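Sensor protein kinase HptS (Staphylococcus aureus, PDB 6LKI) is a sensor histidine kinase that probably relays an extracellular signal across the membrane by autophosphorylation and phosphotransfer to a partner response regulator. Local coordinates at residues 4-9 with 165-170; 56-61 with 105-110; 78-83 with 101-106. One frame throughout, in Å; residues are numbered along the deposited sequence.

Contact 1: 4-9 with 165-170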
loop_
_atom_site.group_PDB
_atom_site.type_symbol
_atom_site.label_atom_id
_atom_site.label_comp_id
_atom_site.label_asym_id
_atom_site.label_seq_id
_atom_site.Cartn_x
_atom_site.Cartn_y
_atom_site.Cartn_z
ATOM N N GLN B 4 19.476 34.917 7.175
ATOM C CA GLN B 4 19.111 34.731 8.574
ATOM C C GLN B 4 17.839 33.913 8.729
ATOM O O GLN B 4 17.561 33.433 9.829
ATOM C CB GLN B 4 18.928 36.075 9.288
ATOM C CG GLN B 4 17.751 36.903 8.803
ATOM C CD GLN B 4 17.905 38.383 9.114
ATOM O OE1 GLN B 4 16.924 39.128 9.151
ATOM N NE2 GLN B 4 19.140 38.815 9.341
ATOM N N HIS B 5 17.052 33.759 7.665
ATOM C CA HIS B 5 15.869 32.913 7.718
ATOM C C HIS B 5 16.150 31.479 7.297
ATOM O O HIS B 5 15.427 30.571 7.723
ATOM C CB HIS B 5 14.759 33.495 6.838
ATOM C CG HIS B 5 14.201 34.786 7.349
ATOM N ND1 HIS B 5 13.628 35.731 6.524
ATOM C CD2 HIS B 5 14.141 35.295 8.603
ATOM C CE1 HIS B 5 13.232 36.762 7.249
ATOM N NE2 HIS B 5 13.533 36.524 8.513
ATOM N N VAL B 6 17.184 31.251 6.487
ATOM C CA VAL B 6 17.499 29.897 6.045
ATOM C C VAL B 6 18.217 29.120 7.143
ATOM O O VAL B 6 17.959 27.927 7.343
ATOM C CB VAL B 6 18.326 29.943 4.746
ATOM C CG1 VAL B 6 18.636 28.546 4.268
ATOM C CG2 VAL B 6 17.578 30.694 3.668
ATOM N N ASP B 7 19.120 29.775 7.880
ATOM C CA ASP B 7 19.882 29.061 8.900
ATOM C C ASP B 7 19.048 28.775 10.146
ATOM O O ASP B 7 19.281 27.765 10.821
ATOM C CB ASP B 7 21.152 29.839 9.259
ATOM C CG ASP B 7 20.864 31.220 9.819
ATOM O OD1 ASP B 7 19.679 31.599 9.922
ATOM O OD2 ASP B 7 21.833 31.931 10.161
ATOM N N GLU B 8 18.082 29.640 10.472
ATOM C CA GLU B 8 17.210 29.374 11.616
ATOM C C GLU B 8 16.278 28.199 11.343
ATOM O O GLU B 8 16.052 27.362 12.225
ATOM C CB GLU B 8 16.405 30.624 11.974
ATOM C CG GLU B 8 17.255 31.847 12.277
ATOM C CD GLU B 8 16.434 33.026 12.766
ATOM O OE1 GLU B 8 16.787 33.621 13.807
ATOM O OE2 GLU B 8 15.423 33.349 12.109
ATOM N N SER B 9 15.725 28.123 10.131
ATOM C CA SER B 9 14.835 27.017 9.797
ATOM C C SER B 9 15.598 25.701 9.715
ATOM O O SER B 9 15.115 24.669 10.195
ATOM C CB SER B 9 14.105 27.305 8.486
ATOM O OG SER B 9 13.020 28.195 8.688
ATOM N N LEU B 165 17.069 22.836 1.873
ATOM C CA LEU B 165 16.020 23.813 2.136
ATOM C C LEU B 165 16.361 25.102 1.400
ATOM O O LEU B 165 17.427 25.683 1.624
ATOM C CB LEU B 165 15.872 24.071 3.634
ATOM C CG LEU B 165 15.069 25.323 4.001
ATOM C CD1 LEU B 165 13.603 25.166 3.612
ATOM C CD2 LEU B 165 15.208 25.641 5.479
ATOM N N ILE B 166 15.458 25.547 0.532
ATOM C CA ILE B 166 15.676 26.728 -0.295
ATOM C C ILE B 166 14.607 27.761 0.030
ATOM O O ILE B 166 13.408 27.489 -0.111
ATOM C CB ILE B 166 15.662 26.389 -1.793
ATOM C CG1 ILE B 166 16.468 25.116 -2.067
ATOM C CG2 ILE B 166 16.190 27.559 -2.611
ATOM C CD1 ILE B 166 16.036 24.392 -3.312
ATOM N N ILE B 167 15.042 28.947 0.445
ATOM C CA ILE B 167 14.160 30.076 0.713
ATOM C C ILE B 167 14.466 31.168 -0.302
ATOM O O ILE B 167 15.623 31.584 -0.447
ATOM C CB ILE B 167 14.320 30.594 2.153
ATOM C CG1 ILE B 167 13.883 29.520 3.150
ATOM C CG2 ILE B 167 13.517 31.866 2.349
ATOM C CD1 ILE B 167 13.969 29.960 4.593
ATOM N N TYR B 168 13.435 31.624 -1.010
ATOM C CA TYR B 168 13.593 32.563 -2.110
ATOM C C TYR B 168 12.607 33.716 -1.961
ATOM O O TYR B 168 11.722 33.705 -1.101
ATOM C CB TYR B 168 13.404 31.869 -3.466
ATOM C CG TYR B 168 12.105 31.103 -3.595
ATOM C CD1 TYR B 168 12.007 29.784 -3.170
ATOM C CD2 TYR B 168 10.979 31.696 -4.151
ATOM C CE1 TYR B 168 10.825 29.081 -3.287
ATOM C CE2 TYR B 168 9.791 30.999 -4.275
ATOM C CZ TYR B 168 9.721 29.692 -3.842
ATOM O OH TYR B 168 8.542 28.995 -3.962
ATOM N N LYS B 169 12.769 34.716 -2.828
ATOM C CA LYS B 169 11.976 35.934 -2.760
ATOM C C LYS B 169 12.079 36.675 -4.086
ATOM O O LYS B 169 13.166 36.782 -4.658
ATOM C CB LYS B 169 12.448 36.834 -1.612
ATOM C CG LYS B 169 11.825 38.218 -1.601
ATOM C CD LYS B 169 11.862 38.831 -0.213
ATOM C CE LYS B 169 11.432 40.287 -0.247
ATOM N NZ LYS B 169 10.013 40.431 -0.677
ATOM N N ASP B 170 10.947 37.189 -4.560
ATOM C CA ASP B 170 10.914 37.968 -5.796
ATOM C C ASP B 170 11.260 39.429 -5.532
ATOM O O ASP B 170 12.353 39.745 -5.061
ATOM C CB ASP B 170 9.537 37.867 -6.460
ATOM C CG ASP B 170 9.518 38.460 -7.858
ATOM O OD1 ASP B 170 10.602 38.604 -8.462
ATOM O OD2 ASP B 170 8.418 38.781 -8.354
#
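Two flat groups of His5 border this interface, and they behave differently. The peptide group between His5 and Val6 has the methyl Ile167 CD1 on one side of its plane, 3.5 Å from His5 O and 3.8 Å from His5 C. The imidazole instead turns off from strand 163-169: its root, His5 CB, comes to 4.3 Å from Ile167 CD1, whereas no ring atom touches the segment 165-170, and His5 ND1 is hydrogen-bonded to Gln119 OE1.

Aliphatic packing carries the rest. Val6 CG2 lies 3.6 Å from Ile167 CB and 3.8 Å from Ile167 CD1, and the two side chains run alongside in opposing senses. Ile167 has CG1 anti to its carbonyl carbon (chi1 -64°), and its extended chain (chi2 -178°) delivers CD1 to the His5 carbonyl. One turn further along the helix, Leu165 CD2 rests 3.6 Å from Ser9 CB, while Val6 O is a looser neighbour of the same methyl at 4.0 Å. Leu165 and Ile167 point toward the helix, Ile166 and Tyr168 away from it, which identifies the covered face of the sheet. Ile113 of helix 108-116 also touches His5 and Ile167, and Val6 extends onto Val156 of the adjoining strand.

The axes of helix segment 4-9 and strand segment 165-169 approach to 8.6 Å, their directions 154° apart. The contact joins the first helix to the last strand, and a long N-terminal helix laid over an antiparallel sheet of order 2-1-4-3 is consistent with the Cache (PAS-like) extracellular domains of sensor kinases.

Contact 2: 56-61 with 105-110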
loop_
_atom_site.group_PDB
_atom_site.type_symbol
_atom_site.label_atom_id
_atom_site.label_comp_id
_atom_site.label_asym_id
_atom_site.label_seq_id
_atom_site.Cartn_x
_atom_site.Cartn_y
_atom_site.Cartn_z
ATOM N N GLN B 56 7.397 20.174 19.475
ATOM C CA GLN B 56 8.089 20.662 18.293
ATOM C C GLN B 56 7.426 21.927 17.767
ATOM O O GLN B 56 6.194 22.036 17.785
ATOM C CB GLN B 56 8.097 19.602 17.192
ATOM C CG GLN B 56 8.325 18.185 17.694
ATOM C CD GLN B 56 9.570 18.060 18.556
ATOM O OE1 GLN B 56 10.610 18.643 18.252
ATOM N NE2 GLN B 56 9.467 17.295 19.638
ATOM N N PRO B 57 8.220 22.897 17.304
ATOM C CA PRO B 57 7.616 24.121 16.751
ATOM C C PRO B 57 6.745 23.864 15.535
ATOM O O PRO B 57 5.649 24.429 15.431
ATOM C CB PRO B 57 8.838 24.985 16.404
ATOM C CG PRO B 57 9.945 24.447 17.251
ATOM C CD PRO B 57 9.687 22.976 17.362
ATOM N N ALA B 58 7.196 23.009 14.621
ATOM C CA ALA B 58 6.501 22.802 13.360
ATOM C C ALA B 58 5.149 22.126 13.573
ATOM O O ALA B 58 4.884 21.504 14.606
ATOM C CB ALA B 58 7.355 21.959 12.413
ATOM N N THR B 59 4.283 22.268 12.570
ATOM C CA THR B 59 3.016 21.546 12.532
ATOM C C THR B 59 3.279 20.157 11.967
ATOM O O THR B 59 3.592 20.009 10.781
ATOM C CB THR B 59 1.987 22.295 11.688
ATOM O OG1 THR B 59 1.747 23.588 12.259
ATOM C CG2 THR B 59 0.677 21.521 11.635
ATOM N N LEU B 60 3.165 19.139 12.812
ATOM C CA LEU B 60 3.497 17.774 12.439
ATOM C C LEU B 60 2.266 16.889 12.538
ATOM O O LEU B 60 1.422 17.076 13.421
ATOM C CB LEU B 60 4.615 17.216 13.328
ATOM C CG LEU B 60 5.911 18.027 13.356
ATOM C CD1 LEU B 60 6.891 17.437 14.354
ATOM C CD2 LEU B 60 6.524 18.090 11.966
ATOM N N TYR B 61 2.168 15.930 11.622
ATOM C CA TYR B 61 1.124 14.915 11.638
ATOM C C TYR B 61 1.780 13.546 11.646
ATOM O O TYR B 61 2.703 13.291 10.863
ATOM C CB TYR B 61 0.190 15.058 10.432
ATOM C CG TYR B 61 -0.628 16.324 10.475
ATOM C CD1 TYR B 61 -1.736 16.425 11.304
ATOM C CD2 TYR B 61 -0.276 17.429 9.710
ATOM C CE1 TYR B 61 -2.479 17.587 11.361
ATOM C CE2 TYR B 61 -1.015 18.595 9.759
ATOM C CZ TYR B 61 -2.116 18.667 10.585
ATOM O OH TYR B 61 -2.856 19.824 10.641
ATOM N N ALA B 105 3.728 19.774 7.792
ATOM C CA ALA B 105 2.830 20.539 6.934
ATOM C C ALA B 105 3.247 22.001 6.824
ATOM O O ALA B 105 3.098 22.606 5.757
ATOM C CB ALA B 105 1.393 20.443 7.456
ATOM N N ASN B 106 3.764 22.572 7.908
ATOM C CA ASN B 106 4.256 23.945 7.930
ATOM C C ASN B 106 5.054 24.132 9.213
ATOM O O ASN B 106 5.046 23.277 10.103
ATOM C CB ASN B 106 3.115 24.965 7.841
ATOM C CG ASN B 106 2.138 24.854 8.996
ATOM O OD1 ASN B 106 2.443 25.243 10.125
ATOM N ND2 ASN B 106 0.952 24.324 8.719
ATOM N N THR B 107 5.755 25.258 9.291
ATOM C CA THR B 107 6.431 25.680 10.507
ATOM C C THR B 107 6.054 27.122 10.808
ATOM O O THR B 107 5.757 27.893 9.889
ATOM C CB THR B 107 7.963 25.565 10.393
ATOM O OG1 THR B 107 8.477 26.664 9.633
ATOM C CG2 THR B 107 8.369 24.257 9.727
ATOM N N PRO B 108 6.036 27.509 12.086
ATOM C CA PRO B 108 5.727 28.911 12.415
ATOM C C PRO B 108 6.685 29.898 11.781
ATOM O O PRO B 108 6.288 31.031 11.484
ATOM C CB PRO B 108 5.818 28.938 13.947
ATOM C CG PRO B 108 5.588 27.528 14.367
ATOM C CD PRO B 108 6.194 26.679 13.292
ATOM N N ARG B 109 7.939 29.501 11.557
ATOM C CA ARG B 109 8.891 30.395 10.910
ATOM C C ARG B 109 8.584 30.550 9.426
ATOM O O ARG B 109 8.476 31.674 8.919
ATOM C CB ARG B 109 10.316 29.878 11.111
ATOM C CG ARG B 109 11.315 30.955 11.489
ATOM C CD ARG B 109 12.714 30.377 11.588
ATOM N NE ARG B 109 12.848 29.484 12.733
ATOM C CZ ARG B 109 13.228 29.879 13.943
ATOM N NH1 ARG B 109 13.518 31.155 14.161
ATOM N NH2 ARG B 109 13.324 29.002 14.932
ATOM N N LEU B 110 8.443 29.430 8.711
ATOM C CA LEU B 110 8.223 29.492 7.269
ATOM C C LEU B 110 6.898 30.167 6.935
ATOM O O LEU B 110 6.790 30.874 5.926
ATOM C CB LEU B 110 8.270 28.088 6.669
ATOM C CG LEU B 110 9.616 27.365 6.735
ATOM C CD1 LEU B 110 9.510 25.986 6.107
ATOM C CD2 LEU B 110 10.709 28.184 6.068
#
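Thr59 and Asn106 mark an antiparallel meeting of two strands near the start of strand 59-66, where strand 97-106 gives way to helix 108-116. Two backbone bonds support this assignment: Thr59 N donates to Asn106 O at 2.8 Å, and Ala105 N donates to Thr59 O at 3.0 Å. Ala105 and Asn106 therefore both face Thr59, and the helical backbone of Ala105 (phi -95°, psi -36°) is consistent with a beta bulge.

Beside the backbone pair, Thr59 OG1 donates to Asn106 OD1 at 2.8 Å, approaching from above the amide carbonyl plane, so that Asn106 is held through both its backbone and its side chain. Ala105 CB meets the edge of the Tyr61 ring in its plane, 3.8 Å from Tyr61 CE2. Beyond the paired residues, Ala58 CB packs 3.7 Å from Thr107 CG2, and Pro57 O lies 3.2 Å from Pro108 CD, a close carbonyl-to-CH contact.

Thr107 has OG1 between its backbone N and carbonyl carbon (chi1 78°), where it accepts from Leu110 N at 2.9 Å in a nearly straight bond. Leu110, in turn, packs on Ser9 of helix 2-31. What results is a strand-to-helix junction: a probably bulged strand followed by an N-capped helix with proline at its first position, leading from one four-stranded sheet toward the next, consistent with two PAS-like modules in tandem.

Contact 3: 78-83 with 101-106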
loop_
_atom_site.group_PDB
_atom_site.type_symbol
_atom_site.label_atom_id
_atom_site.label_comp_id
_atom_site.label_asym_id
_atom_site.label_seq_id
_atom_site.Cartn_x
_atom_site.Cartn_y
_atom_site.Cartn_z
ATOM N N LEU B 78 -6.124 15.867 5.751
ATOM C CA LEU B 78 -5.311 16.596 4.790
ATOM C C LEU B 78 -4.438 15.622 4.008
ATOM O O LEU B 78 -3.974 14.607 4.536
ATOM C CB LEU B 78 -4.438 17.631 5.500
ATOM C CG LEU B 78 -5.139 18.630 6.422
ATOM C CD1 LEU B 78 -4.119 19.378 7.269
ATOM C CD2 LEU B 78 -5.993 19.599 5.618
ATOM N N ASN B 79 -4.220 15.931 2.734
ATOM C CA ASN B 79 -3.446 15.046 1.875
ATOM C C ASN B 79 -1.976 15.088 2.271
ATOM O O ASN B 79 -1.320 16.128 2.142
ATOM C CB ASN B 79 -3.622 15.438 0.411
ATOM C CG ASN B 79 -2.894 14.501 -0.532
ATOM O OD1 ASN B 79 -2.551 13.375 -0.167
ATOM N ND2 ASN B 79 -2.657 14.960 -1.756
ATOM N N THR B 80 -1.456 13.953 2.748
ATOM C CA THR B 80 -0.061 13.889 3.173
ATOM C C THR B 80 0.910 14.041 2.011
ATOM O O THR B 80 2.096 14.297 2.244
ATOM C CB THR B 80 0.212 12.571 3.900
ATOM O OG1 THR B 80 -0.164 11.475 3.059
ATOM C CG2 THR B 80 -0.578 12.503 5.198
ATOM N N LYS B 81 0.441 13.889 0.771
ATOM C CA LYS B 81 1.324 14.063 -0.377
ATOM C C LYS B 81 1.768 15.512 -0.529
ATOM O O LYS B 81 2.829 15.777 -1.105
ATOM C CB LYS B 81 0.633 13.582 -1.653
ATOM C CG LYS B 81 0.162 12.137 -1.598
ATOM C CD LYS B 81 1.246 11.219 -1.053
ATOM C CE LYS B 81 0.668 9.880 -0.621
ATOM N NZ LYS B 81 -0.495 10.050 0.294
ATOM N N ASN B 82 0.980 16.456 -0.021
ATOM C CA ASN B 82 1.345 17.864 -0.019
ATOM C C ASN B 82 2.157 18.256 1.207
ATOM O O ASN B 82 2.367 19.451 1.443
ATOM C CB ASN B 82 0.090 18.735 -0.114
ATOM C CG ASN B 82 -0.688 18.498 -1.391
ATOM O OD1 ASN B 82 -0.146 17.996 -2.376
ATOM N ND2 ASN B 82 -1.966 18.857 -1.381
ATOM N N MET B 83 2.608 17.283 1.993
ATOM C CA MET B 83 3.440 17.521 3.161
ATOM C C MET B 83 4.835 16.958 2.930
ATOM O O MET B 83 5.095 16.240 1.960
ATOM C CB MET B 83 2.820 16.892 4.414
ATOM C CG MET B 83 1.410 17.357 4.724
ATOM S SD MET B 83 0.728 16.485 6.144
ATOM C CE MET B 83 -0.944 17.125 6.163
ATOM N N LYS B 101 5.161 7.194 10.540
ATOM C CA LYS B 101 5.605 8.250 9.699
ATOM C C LYS B 101 5.182 9.591 10.243
ATOM O O LYS B 101 4.103 9.731 10.655
ATOM C CB LYS B 101 5.032 8.078 8.332
ATOM C CG LYS B 101 5.307 6.747 7.744
ATOM C CD LYS B 101 5.214 6.846 6.256
ATOM C CE LYS B 101 4.606 5.615 5.672
ATOM N NZ LYS B 101 5.489 4.428 5.769
ATOM N N ILE B 102 6.073 10.566 10.188
ATOM C CA ILE B 102 5.804 11.915 10.671
ATOM C C ILE B 102 5.957 12.877 9.502
ATOM O O ILE B 102 6.998 12.889 8.833
ATOM C CB ILE B 102 6.736 12.303 11.832
ATOM C CG1 ILE B 102 6.493 11.382 13.031
ATOM C CG2 ILE B 102 6.527 13.757 12.223
ATOM C CD1 ILE B 102 7.382 11.672 14.217
ATOM N N TYR B 103 4.921 13.673 9.254
ATOM C CA TYR B 103 4.887 14.617 8.148
ATOM C C TYR B 103 4.907 16.041 8.682
ATOM O O TYR B 103 4.300 16.334 9.717
ATOM C CB TYR B 103 3.638 14.412 7.283
ATOM C CG TYR B 103 3.551 13.051 6.635
ATOM C CD1 TYR B 103 2.999 11.972 7.312
ATOM C CD2 TYR B 103 4.020 12.846 5.345
ATOM C CE1 TYR B 103 2.919 10.724 6.721
ATOM C CE2 TYR B 103 3.942 11.603 4.745
ATOM C CZ TYR B 103 3.391 10.547 5.439
ATOM O OH TYR B 103 3.314 9.307 4.847
ATOM N N MET B 104 5.598 16.923 7.969
ATOM C CA MET B 104 5.630 18.345 8.285
ATOM C C MET B 104 4.749 19.082 7.286
ATOM O O MET B 104 4.993 19.022 6.077
ATOM C CB MET B 104 7.062 18.885 8.249
ATOM C CG MET B 104 7.202 20.323 8.726
ATOM S SD MET B 104 6.906 21.535 7.420
ATOM C CE MET B 104 8.367 21.307 6.410
ATOM N N ALA B 105 3.728 19.774 7.792
ATOM C CA ALA B 105 2.830 20.539 6.934
ATOM C C ALA B 105 3.247 22.001 6.824
ATOM O O ALA B 105 3.098 22.606 5.757
ATOM C CB ALA B 105 1.393 20.443 7.456
ATOM N N ASN B 106 3.764 22.572 7.908
ATOM C CA ASN B 106 4.256 23.945 7.930
ATOM C C ASN B 106 5.054 24.132 9.213
ATOM O O ASN B 106 5.046 23.277 10.103
ATOM C CB ASN B 106 3.115 24.965 7.841
ATOM C CG ASN B 106 2.138 24.854 8.996
ATOM O OD1 ASN B 106 2.443 25.243 10.125
ATOM N ND2 ASN B 106 0.952 24.324 8.719
HETATM O O HOH W 1 1.500 21.007 3.595
#
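Thr80 and Met83 belong to a connecting loop, with an Asx turn and a 3-10 turn at residues 80-82, that lies against Tyr103 and Ala105 of strand 97-106. The turn geometry is set locally: Asn79 OD1 accepts from Lys81 N, and Met83 N bonds to Thr80 O.

Over one face of the Tyr103 ring sits Thr80 CB, 4.0 Å from the centroid and 11° off the ring normal, a CH-pi contact over the ring centre. Met83 crosses Tyr103 at about a right angle. Its CG is anti to the carbonyl carbon (chi1 -57°), and the extended chain lays SD 3.8 Å from Tyr103 CB; the sulfur views the ring obliquely, 5.4 Å from its centroid, in a Met-aromatic contact. Nearer the backbone, Met83 CB touches Met104 O at 3.5 Å, and Met83 CG lies 4.1 Å from Ala105 CB.

The side-chain packing is thus largely apolar, with carbonyl oxygens at its border. A water bridges the backbones, donating to Asn82 O at 2.8 Å and Ala105 O at 3.1 Å; the latter also bonds Tyr132 OH. The loop leads into strand 84-92, neighbour of 97-106. Lacking direct bonds, the side-chain contact probably rests on dispersion and CH-pi attraction.

Overall arrangement
Contact 1 closes nearly the whole chain, bringing helix 2-31 to strand 163-169, and the segments of contacts 2 and 3 fall between its two ends. Contacts 2 and 3 have centres 10 Å apart and share Ala105 and Asn106 of strand 97-106 in the first four-stranded sheet; the backbones of Tyr61 and Tyr103 bond between them. Contact 1 involves the second sheet, its centre 15 Å from that of contact 2, and they touch where Ser9 meets Arg109 and Leu110. Contacts 1 and 3 do not touch: their centres are 20 Å apart, their nearest atoms about 7 Å. Helix 108-116 thus joins two sheets of the same strand order, consistent with a tandem PAS-like sensor region.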